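Aminoglycoside N(3)-acetyltransferase III (Serratia marcescens, PDB 7LAO) transfers the acetyl group of acetyl-CoA to the 3-amino group of 2-deoxystreptamine antibiotics such as gentamicin, kanamycin and tobramycin, and so confers resistance to them. Local coordinates at residues A11-G15 / L16-P20; W63-P67 / Y68-L72; G220-A224 / V225-A229; D255-S258 / F259-Y263. One frame throughout, in Å; residues are numbered along the deposited sequence.

Contact 1: A11-G15 / L16-P20; sequences ADLHG and LGVRP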
loop_
_atom_site.group_PDB
_atom_site.type_symbol
_atom_site.label_atom_id
_atom_site.label_comp_id
_atom_site.label_asym_id
_atom_site.label_seq_id
_atom_site.Cartn_x
_atom_site.Cartn_y
_atom_site.Cartn_z
ATOM N N ALA A 11 -6.697 -22.393 0.122
ATOM C CA ALA A 11 -7.546 -22.842 1.220
ATOM C C ALA A 11 -7.365 -21.976 2.462
ATOM O O ALA A 11 -8.358 -21.559 3.069
ATOM C CB ALA A 11 -7.268 -24.301 1.549
ATOM N N ASP A 12 -6.115 -21.638 2.819
ATOM C CA ASP A 12 -5.902 -20.761 3.982
ATOM C C ASP A 12 -6.558 -19.380 3.786
ATOM O O ASP A 12 -7.162 -18.824 4.711
ATOM C CB ASP A 12 -4.400 -20.585 4.256
ATOM C CG ASP A 12 -3.674 -21.918 4.602
ATOM O OD1 ASP A 12 -4.363 -22.887 5.005
ATOM O OD2 ASP A 12 -2.419 -21.954 4.493
ATOM N N LEU A 13 -6.411 -18.788 2.592
ATOM C CA LEU A 13 -7.051 -17.517 2.283
ATOM C C LEU A 13 -8.562 -17.598 2.455
ATOM O O LEU A 13 -9.193 -16.706 3.048
ATOM C CB LEU A 13 -6.698 -17.140 0.837
ATOM C CG LEU A 13 -5.221 -16.784 0.693
ATOM C CD1 LEU A 13 -4.897 -16.630 -0.856
ATOM C CD2 LEU A 13 -4.862 -15.511 1.485
ATOM N N HIS A 14 -9.171 -18.640 1.901
ATOM C CA HIS A 14 -10.612 -18.802 2.067
ATOM C C HIS A 14 -10.985 -18.924 3.534
ATOM O O HIS A 14 -11.947 -18.303 3.995
ATOM C CB HIS A 14 -11.072 -20.034 1.298
ATOM C CG HIS A 14 -12.550 -20.145 1.191
ATOM N ND1 HIS A 14 -13.317 -20.825 2.113
ATOM C CD2 HIS A 14 -13.418 -19.609 0.295
ATOM C CE1 HIS A 14 -14.592 -20.738 1.770
ATOM N NE2 HIS A 14 -14.680 -20.005 0.671
ATOM N N GLY A 15 -10.212 -19.698 4.297
ATOM C CA GLY A 15 -10.505 -19.841 5.700
ATOM C C GLY A 15 -10.351 -18.537 6.446
ATOM O O GLY A 15 -10.956 -18.349 7.498
ATOM N N LEU A 16 -9.544 -17.622 5.920
ATOM C CA LEU A 16 -9.369 -16.335 6.586
ATOM C C LEU A 16 -10.480 -15.365 6.234
ATOM O O LEU A 16 -10.629 -14.302 6.871
ATOM C CB LEU A 16 -7.997 -15.760 6.227
ATOM C CG LEU A 16 -7.489 -14.506 6.901
ATOM C CD1 LEU A 16 -7.236 -14.718 8.434
ATOM C CD2 LEU A 16 -6.262 -14.026 6.171
ATOM N N GLY A 17 -11.277 -15.712 5.236
ATOM C CA GLY A 17 -12.408 -14.894 4.849
ATOM C C GLY A 17 -12.337 -14.328 3.449
ATOM O O GLY A 17 -13.289 -13.649 3.045
ATOM N N VAL A 18 -11.274 -14.566 2.676
ATOM C CA VAL A 18 -11.233 -14.065 1.302
ATOM C C VAL A 18 -12.271 -14.814 0.471
ATOM O O VAL A 18 -12.430 -16.034 0.603
ATOM C CB VAL A 18 -9.823 -14.237 0.700
ATOM C CG1 VAL A 18 -9.766 -13.719 -0.807
ATOM C CG2 VAL A 18 -8.753 -13.531 1.582
ATOM N N ARG A 19 -12.986 -14.087 -0.395
ATOM C CA ARG A 19 -14.080 -14.664 -1.171
ATOM C C ARG A 19 -13.982 -14.233 -2.626
ATOM O O ARG A 19 -13.427 -13.167 -2.923
ATOM C CB ARG A 19 -15.451 -14.240 -0.614
ATOM C CG ARG A 19 -15.831 -14.863 0.716
ATOM C CD ARG A 19 -15.889 -16.389 0.568
ATOM N NE ARG A 19 -16.214 -17.048 1.816
ATOM C CZ ARG A 19 -15.323 -17.463 2.726
ATOM N NH1 ARG A 19 -14.010 -17.276 2.556
ATOM N NH2 ARG A 19 -15.759 -18.056 3.839
ATOM N N PRO A 20 -14.488 -15.060 -3.556
ATOM C CA PRO A 20 -14.589 -14.637 -4.958
ATOM C C PRO A 20 -15.298 -13.292 -5.139
ATOM O O PRO A 20 -16.358 -13.022 -4.557
ATOM C CB PRO A 20 -15.369 -15.785 -5.619
ATOM C CG PRO A 20 -15.020 -16.970 -4.823
ATOM C CD PRO A 20 -14.882 -16.468 -3.380
HETATM O O HOH W 1 -14.054 -18.507 6.138
#

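Contact 2: W63-P67 / Y68-L72; sequences WDRSP and YEETL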
loop_
_atom_site.group_PDB
_atom_site.type_symbol
_atom_site.label_atom_id
_atom_site.label_comp_id
_atom_site.label_asym_id
_atom_site.label_seq_id
_atom_site.Cartn_x
_atom_site.Cartn_y
_atom_site.Cartn_z
ATOM N N TRP A 63 8.693 2.479 -5.594
ATOM C CA TRP A 63 9.769 2.459 -6.580
ATOM C C TRP A 63 11.097 2.278 -5.856
ATOM O O TRP A 63 11.360 2.981 -4.876
ATOM C CB TRP A 63 9.739 3.776 -7.375
ATOM C CG TRP A 63 10.717 3.914 -8.546
ATOM C CD1 TRP A 63 11.351 2.917 -9.219
ATOM C CD2 TRP A 63 11.153 5.144 -9.134
ATOM N NE1 TRP A 63 12.154 3.448 -10.221
ATOM C CE2 TRP A 63 12.048 4.816 -10.185
ATOM C CE3 TRP A 63 10.867 6.493 -8.885
ATOM C CZ2 TRP A 63 12.662 5.784 -10.970
ATOM C CZ3 TRP A 63 11.470 7.455 -9.673
ATOM C CH2 TRP A 63 12.362 7.097 -10.705
ATOM N N ASP A 64 11.951 1.379 -6.365
ATOM C CA ASP A 64 13.245 1.135 -5.741
ATOM C C ASP A 64 14.265 2.247 -5.988
ATOM O O ASP A 64 15.344 2.201 -5.385
ATOM C CB ASP A 64 13.806 -0.230 -6.203
ATOM C CG ASP A 64 14.125 -0.287 -7.705
ATOM O OD1 ASP A 64 15.088 -0.987 -8.064
ATOM O OD2 ASP A 64 13.437 0.362 -8.528
ATOM N N ARG A 65 13.955 3.249 -6.830
ATOM C CA ARG A 65 14.839 4.391 -7.076
ATOM C C ARG A 65 14.091 5.717 -6.912
ATOM O O ARG A 65 14.326 6.688 -7.643
ATOM C CB ARG A 65 15.477 4.312 -8.469
ATOM C CG ARG A 65 16.428 3.133 -8.673
ATOM C CD ARG A 65 17.623 3.183 -7.731
ATOM N NE ARG A 65 17.983 4.561 -7.406
ATOM C CZ ARG A 65 18.486 4.959 -6.241
ATOM N NH1 ARG A 65 18.710 4.081 -5.267
ATOM N NH2 ARG A 65 18.767 6.243 -6.054
ATOM N N SER A 66 13.185 5.787 -5.964
ATOM C CA SER A 66 12.469 7.033 -5.750
ATOM C C SER A 66 13.398 8.051 -5.089
ATOM O O SER A 66 14.167 7.686 -4.201
ATOM C CB SER A 66 11.240 6.785 -4.893
ATOM O OG SER A 66 10.783 7.967 -4.274
ATOM N N PRO A 67 13.402 9.323 -5.548
ATOM C CA PRO A 67 14.229 10.362 -4.906
ATOM C C PRO A 67 13.481 11.129 -3.821
ATOM O O PRO A 67 13.527 12.364 -3.757
ATOM C CB PRO A 67 14.585 11.273 -6.094
ATOM C CG PRO A 67 13.398 11.195 -6.959
ATOM C CD PRO A 67 12.839 9.794 -6.821
ATOM N N TYR A 68 12.785 10.389 -2.942
ATOM C CA TYR A 68 11.960 11.009 -1.908
ATOM C C TYR A 68 12.809 11.775 -0.900
ATOM O O TYR A 68 12.579 12.963 -0.647
ATOM C CB TYR A 68 11.121 9.945 -1.194
ATOM C CG TYR A 68 10.309 10.488 -0.032
ATOM C CD1 TYR A 68 9.100 11.150 -0.253
ATOM C CD2 TYR A 68 10.753 10.348 1.293
ATOM C CE1 TYR A 68 8.339 11.647 0.808
ATOM C CE2 TYR A 68 10.004 10.849 2.366
ATOM C CZ TYR A 68 8.794 11.488 2.119
ATOM O OH TYR A 68 8.040 11.996 3.166
ATOM N N GLU A 69 13.778 11.107 -0.283
ATOM C CA GLU A 69 14.538 11.796 0.753
ATOM C C GLU A 69 15.529 12.770 0.128
ATOM O O GLU A 69 15.770 13.859 0.665
ATOM C CB GLU A 69 15.234 10.787 1.663
ATOM C CG GLU A 69 15.172 11.157 3.144
ATOM C CD GLU A 69 16.266 12.148 3.559
ATOM O OE1 GLU A 69 17.072 12.561 2.692
ATOM O OE2 GLU A 69 16.324 12.504 4.756
ATOM N N GLU A 70 16.073 12.413 -1.034
ATOM C CA GLU A 70 17.024 13.270 -1.725
ATOM C C GLU A 70 16.417 14.608 -2.130
ATOM O O GLU A 70 17.163 15.552 -2.415
ATOM C CB GLU A 70 17.571 12.542 -2.955
ATOM C CG GLU A 70 18.277 11.226 -2.647
ATOM C CD GLU A 70 17.331 10.033 -2.591
ATOM O OE1 GLU A 70 16.112 10.234 -2.369
ATOM O OE2 GLU A 70 17.811 8.889 -2.770
ATOM N N THR A 71 15.085 14.711 -2.134
ATOM C CA THR A 71 14.370 15.917 -2.535
ATOM C C THR A 71 13.434 16.418 -1.443
ATOM O O THR A 71 12.564 17.253 -1.720
ATOM C CB THR A 71 13.569 15.678 -3.822
ATOM O OG1 THR A 71 12.474 14.790 -3.568
ATOM C CG2 THR A 71 14.455 15.077 -4.923
ATOM N N LEU A 72 13.606 15.936 -0.208
ATOM C CA LEU A 72 12.594 16.085 0.836
ATOM C C LEU A 72 12.673 17.442 1.519
ATOM O O LEU A 72 13.707 17.803 2.094
ATOM C CB LEU A 72 12.739 14.991 1.894
ATOM C CG LEU A 72 11.808 15.163 3.104
ATOM C CD1 LEU A 72 10.347 15.018 2.699
ATOM C CD2 LEU A 72 12.157 14.202 4.250
#

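Contact 3: G220-A224 / V225-A229; sequences GKPDA and VETIA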
loop_
_atom_site.group_PDB
_atom_site.type_symbol
_atom_site.label_atom_id
_atom_site.label_comp_id
_atom_site.label_asym_id
_atom_site.label_seq_id
_atom_site.Cartn_x
_atom_site.Cartn_y
_atom_site.Cartn_z
ATOM N N GLY A 220 11.315 4.833 16.965
ATOM C CA GLY A 220 11.178 3.797 17.960
ATOM C C GLY A 220 9.833 3.742 18.648
ATOM O O GLY A 220 9.616 2.852 19.479
ATOM N N LYS A 221 8.921 4.658 18.334
ATOM C CA LYS A 221 7.616 4.656 18.964
ATOM C C LYS A 221 6.539 4.499 17.907
ATOM O O LYS A 221 6.733 4.882 16.753
ATOM C CB LYS A 221 7.382 5.947 19.753
ATOM C CG LYS A 221 8.517 6.276 20.679
ATOM C CD LYS A 221 8.443 7.700 21.191
ATOM C CE LYS A 221 7.542 7.832 22.416
ATOM N NZ LYS A 221 8.082 8.846 23.389
ATOM N N PRO A 222 5.402 3.925 18.263
ATOM C CA PRO A 222 4.415 3.604 17.236
ATOM C C PRO A 222 3.937 4.842 16.489
ATOM O O PRO A 222 3.780 5.927 17.052
ATOM C CB PRO A 222 3.292 2.915 18.022
ATOM C CG PRO A 222 3.588 3.191 19.465
ATOM C CD PRO A 222 5.058 3.334 19.566
ATOM N N ASP A 223 3.774 4.675 15.190
ATOM C CA ASP A 223 3.159 5.714 14.395
ATOM C C ASP A 223 1.646 5.608 14.536
ATOM O O ASP A 223 1.116 4.784 15.280
ATOM C CB ASP A 223 3.614 5.610 12.937
ATOM C CG ASP A 223 2.958 4.448 12.174
ATOM O OD1 ASP A 223 2.616 3.394 12.758
ATOM O OD2 ASP A 223 2.775 4.614 10.955
ATOM N N ALA A 224 0.933 6.453 13.807
ATOM C CA ALA A 224 -0.517 6.473 13.942
ATOM C C ALA A 224 -1.147 5.224 13.348
ATOM O O ALA A 224 -2.157 4.720 13.867
ATOM C CB ALA A 224 -1.089 7.710 13.269
ATOM N N VAL A 225 -0.595 4.747 12.228
ATOM C CA VAL A 225 -1.132 3.550 11.597
ATOM C C VAL A 225 -1.139 2.398 12.601
ATOM O O VAL A 225 -2.192 1.822 12.895
ATOM C CB VAL A 225 -0.336 3.221 10.321
ATOM C CG1 VAL A 225 -0.733 1.874 9.774
ATOM C CG2 VAL A 225 -0.607 4.335 9.262
ATOM N N GLU A 226 0.017 2.129 13.210
ATOM C CA GLU A 226 0.126 1.063 14.192
ATOM C C GLU A 226 -0.780 1.324 15.393
ATOM O O GLU A 226 -1.477 0.417 15.871
ATOM C CB GLU A 226 1.584 0.937 14.631
ATOM C CG GLU A 226 1.809 -0.122 15.657
ATOM C CD GLU A 226 3.291 -0.461 15.830
ATOM O OE1 GLU A 226 3.589 -1.336 16.649
ATOM O OE2 GLU A 226 4.154 0.140 15.154
ATOM N N THR A 227 -0.772 2.556 15.901
ATOM C CA THR A 227 -1.592 2.857 17.069
ATOM C C THR A 227 -3.059 2.557 16.763
ATOM O O THR A 227 -3.735 1.859 17.524
ATOM C CB THR A 227 -1.384 4.326 17.486
ATOM O OG1 THR A 227 -0.009 4.524 17.830
ATOM C CG2 THR A 227 -2.231 4.710 18.713
ATOM N N ILE A 228 -3.533 2.994 15.598
ATOM C CA ILE A 228 -4.947 2.868 15.261
ATOM C C ILE A 228 -5.323 1.414 14.994
ATOM O O ILE A 228 -6.372 0.939 15.454
ATOM C CB ILE A 228 -5.288 3.763 14.061
ATOM C CG1 ILE A 228 -5.221 5.238 14.481
ATOM C CG2 ILE A 228 -6.683 3.450 13.568
ATOM C CD1 ILE A 228 -5.168 6.183 13.312
ATOM N N ALA A 229 -4.472 0.686 14.258
ATOM C CA ALA A 229 -4.762 -0.707 13.957
ATOM C C ALA A 229 -4.839 -1.530 15.219
ATOM O O ALA A 229 -5.731 -2.373 15.361
ATOM C CB ALA A 229 -3.697 -1.289 13.016
#

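Contact 4: D255-S258 / F259-Y263; sequences DIVS and FGVTY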
loop_
_atom_site.group_PDB
_atom_site.type_symbol
_atom_site.label_atom_id
_atom_site.label_comp_id
_atom_site.label_asym_id
_atom_site.label_seq_id
_atom_site.Cartn_x
_atom_site.Cartn_y
_atom_site.Cartn_z
ATOM N N ASP A 255 -14.363 0.028 7.227
ATOM C CA ASP A 255 -14.592 0.014 8.670
ATOM C C ASP A 255 -13.356 0.467 9.437
ATOM O O ASP A 255 -13.460 1.303 10.344
ATOM C CB ASP A 255 -15.024 -1.374 9.106
ATOM C CG ASP A 255 -15.781 -1.331 10.450
ATOM O OD1 ASP A 255 -15.312 -1.923 11.398
ATOM O OD2 ASP A 255 -16.797 -0.648 10.552
ATOM N N ILE A 256 -12.171 0.039 9.014
ATOM C CA ILE A 256 -10.989 0.454 9.754
ATOM C C ILE A 256 -10.645 1.901 9.472
ATOM O O ILE A 256 -10.091 2.602 10.343
ATOM C CB ILE A 256 -9.803 -0.478 9.470
ATOM C CG1 ILE A 256 -8.806 -0.366 10.620
ATOM C CG2 ILE A 256 -9.170 -0.177 8.020
ATOM C CD1 ILE A 256 -7.749 -1.447 10.577
ATOM N N VAL A 257 -10.979 2.399 8.273
ATOM C CA VAL A 257 -10.785 3.805 7.992
ATOM C C VAL A 257 -11.764 4.631 8.825
ATOM O O VAL A 257 -11.401 5.659 9.400
ATOM C CB VAL A 257 -10.937 4.054 6.475
ATOM C CG1 VAL A 257 -11.216 5.543 6.167
ATOM C CG2 VAL A 257 -9.670 3.595 5.785
ATOM N N SER A 258 -13.024 4.208 8.886
ATOM C CA SER A 258 -14.012 4.955 9.686
ATOM C C SER A 258 -13.614 4.961 11.170
ATOM O O SER A 258 -13.629 6.005 11.838
ATOM C CB SER A 258 -15.380 4.316 9.503
ATOM O OG SER A 258 -16.326 4.976 10.313
ATOM N N PHE A 259 -13.157 3.799 11.666
ATOM C CA PHE A 259 -12.631 3.740 13.020
ATOM C C PHE A 259 -11.480 4.710 13.192
ATOM O O PHE A 259 -11.403 5.434 14.184
ATOM C CB PHE A 259 -12.151 2.323 13.352
ATOM C CG PHE A 259 -11.521 2.235 14.714
ATOM C CD1 PHE A 259 -10.155 2.430 14.908
ATOM C CD2 PHE A 259 -12.336 2.034 15.837
ATOM C CE1 PHE A 259 -9.627 2.361 16.264
ATOM C CE2 PHE A 259 -11.788 1.949 17.111
ATOM C CZ PHE A 259 -10.454 2.124 17.304
ATOM N N GLY A 260 -10.554 4.709 12.243
ATOM C CA GLY A 260 -9.381 5.556 12.350
ATOM C C GLY A 260 -9.736 7.037 12.383
ATOM O O GLY A 260 -9.140 7.806 13.143
ATOM N N VAL A 261 -10.730 7.446 11.590
ATOM C CA VAL A 261 -11.135 8.852 11.603
ATOM C C VAL A 261 -11.753 9.194 12.964
ATOM O O VAL A 261 -11.435 10.223 13.567
ATOM C CB VAL A 261 -12.093 9.149 10.419
ATOM C CG1 VAL A 261 -12.628 10.604 10.458
ATOM C CG2 VAL A 261 -11.401 8.948 9.088
ATOM N N THR A 262 -12.616 8.310 13.473
ATOM C CA THR A 262 -13.229 8.481 14.785
ATOM C C THR A 262 -12.170 8.556 15.884
ATOM O O THR A 262 -12.214 9.431 16.752
ATOM C CB THR A 262 -14.167 7.290 15.050
ATOM O OG1 THR A 262 -15.139 7.208 14.003
ATOM C CG2 THR A 262 -14.870 7.412 16.408
ATOM N N TYR A 263 -11.251 7.585 15.887
ATOM C CA TYR A 263 -10.129 7.565 16.820
ATOM C C TYR A 263 -9.371 8.883 16.794
ATOM O O TYR A 263 -9.089 9.473 17.842
ATOM C CB TYR A 263 -9.171 6.399 16.451
ATOM C CG TYR A 263 -8.026 6.236 17.462
ATOM C CD1 TYR A 263 -8.160 5.385 18.554
ATOM C CD2 TYR A 263 -6.839 6.972 17.347
ATOM C CE1 TYR A 263 -7.129 5.232 19.521
ATOM C CE2 TYR A 263 -5.805 6.836 18.318
ATOM C CZ TYR A 263 -5.962 5.963 19.390
ATOM O OH TYR A 263 -4.957 5.837 20.325
#

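Contact 1: A11-G15 / L16-P20
Val18 N reaches back to Leu13 O at 3.0 Å as helix 6-16 ends, and Gly17, with its positive phi of 117°, turns the chain out of the helix in a Schellman motif. That bond is the first of the motif; the second is Gly17 N to His14 O at 2.9 Å. Beyond the turn, Arg19 folds back over the helix end. Its guanidinium lies flat on one face of the His14 ring, with centres 3.6 Å apart and planes at 7°. NH1 sits over the ring centre. The His14 ring swings out to meet it because CG lies anti to the backbone N (chi1 -169°). The same NH1 bonds to two backbone oxygens, His14 O at 2.7 Å and Val18 O at 2.8 Å, both in the guanidinium plane. A water bonded to Arg19 NH2 donates to His14 O as well. The guanidinium thus bonds by its edge to one carbonyl of the last helical turn and to Val18 O beyond it, and stacks by its face; together these hold its rotation. Its positive charge probably suits the negative end of the helix dipole. On another side of the turn, Val18 CG2 packs on Leu13 CB at 4.2 Å. Asp12 OD2 accepts from Gly244 N, outside the turn. Leu13 and Val18 rest on helix 40-51 through Leu47, Ala50 and Val51. Leu13 and Leu16 meet Leu159 of strand 157-161 and Val243 of strand 239-243, so the helix end packs against the central mixed sheet.

Contact 2: W63-P67 / Y68-L72
Thr71 turns its side chain back onto Pro67, and its two branches divide the work. OG1 donates to Pro67 O at 2.7 Å, tilted 19° from the carbonyl plane. CG2 touches only the CB corner of the Pro67 ring, at 4.0 Å, and lies nearer the same carbonyl oxygen. Chi1 of 69° sets OG1 between the backbone N and the carbonyl carbon, and leaves CG2 beside the backbone N. From another direction the Glu70 carboxylate comes in over the Pro67 backbone. Its OE1 is 3.1 Å from Pro67 C. The bend of the Glu70 chain at chi2 folds the carboxylate back to this place. Arg65 reaches toward the same carboxylate, but NH2 stays 4.3 Å from OE2, beyond a salt bridge. Ser66 OG lies near Tyr68 CB at 3.7 Å and bonds to Asp119 OD1. The Tyr68 ring leads away from the turn to meet the ring of Tyr188, with planes at about 55°. Its side chain is also close to a bound HEPES molecule, probably from the crystallisation liquor. Residues 68-70 have helical backbone angles without regular helical bonds, so this is an irregular turn in the loop between strand 56-60 and helix 102-108. Pro67 packs on Trp85, Met190 and Trp201, and Thr71 on Tyr188 and Trp201. The hydroxyl of Thr71 also accepts from Glu189 N. One buried hydroxyl therefore both donates and accepts, linking the turn to strand 185-192, while the nearby arginine and glutamate probably add only a diffuse attraction.

Contact 3: G220-A224 / V225-A229
Pro222 lays its CB against two side chains of the first helical turn, Thr227 OG1 at 3.7 Å and Glu226 CD at 4.0 Å. The Glu226 chain is extended beyond CG and runs past Pro222 CB and CA. Asp223 stands next to it at the N-cap of helix 224-233. Its OD1 accepts from Glu226 N at 2.9 Å, with a nearly straight N-H...O angle of 167°. The N-H comes from above the carboxylate plane, 41° out of it. Chi1 of 75° places the carboxylate between the backbone N and the carbonyl carbon, where it can turn over the helix start. The other oxygen, OD2, lies against Val225 CB at 3.5 Å.

This is a classic N-cap: the aspartate answers an amide of the first turn, and its negative charge probably suits the positive end of the helix dipole. The Glu226 carboxylate, of like charge, probably disfavours it slightly, with OE2 4.3 Å from Asp223 OD1 and not in contact. Glu226 also forms a long, weak ion pair with Lys230. Asp223 O is gripped twice by Thr227, by OG1 at 2.8 Å and by N at 3.0 Å, from opposite faces of its plane. Deeper in, Ile228 CD1 lies 3.4 Å from Ala224 O, and Ile228 N donates to the same oxygen. Val225 and Ile228 pack on Leu171 of helix 170-177, while Ala224 and Thr227 touch Phe216 in the preceding loop.

Contact 4: D255-S258 / F259-Y263
Thr262 bends its hydroxyl back to Ser258, one turn earlier in helix 253-268. OG1 lies beside its own backbone N and anti to the carbonyl carbon (chi1 -57°), the setting that lets it donate to Ser258 O at 2.9 Å. It comes from above the carbonyl plane. Thr262 N donates to the same oxygen at 3.0 Å, so this carbonyl is held by two bonds from one residue. The Ser258 hydroxyl takes the other course: with chi1 at 177° it swings away from its backbone N, and it stays 4.5 Å from Thr262 OG1. Phe259 has its CB 3.4 Å from Asp255 O, the acceptor of its own amide. A chi1 of 176° then sends the ring away from this turn. On a further side of the helix Val261 holds CG2 beside its backbone N, 3.3 Å from Val257 O. That methyl also meets Val257 CG1, at 4.5 Å. Gly260 N bonds to Ile256 O in the regular helical pattern. The Asp255 carboxylate is engaged by Tyr232 and by a salt bridge to Arg237. The Phe259 ring stands edge-to-face with Tyr232 of helix 224-233, and Ile256 touches the same tyrosine. Val257 and Val261 face helix 170-177, through Val170, Tyr173 and Ile177, so this helix packs against helices 224-233 and 170-177.

Overall arrangement
The four contacts follow one another along the chain, each within a single continuous stretch; none nests in or crosses another. Contact 1 closes the turn that leads from helix 6-16 towards strand 23-28. Contact 2 forms a turn in the long loop after strand 56-60, its centre about 36 Å from that of contact 1 and on the opposite side of the chain's centre; it ties that loop to the two-stranded sheet of 185-192 and 200-207. Contact 3 starts helix 224-233. Contact 4 lies within the C-terminal helix 253-268. Only contacts 3 and 4 touch: Thr227 CG2 meets Tyr263 OH at 3.4 Å, and Ile228 packs on Phe259, Gly260 and Tyr263, joining the two helices.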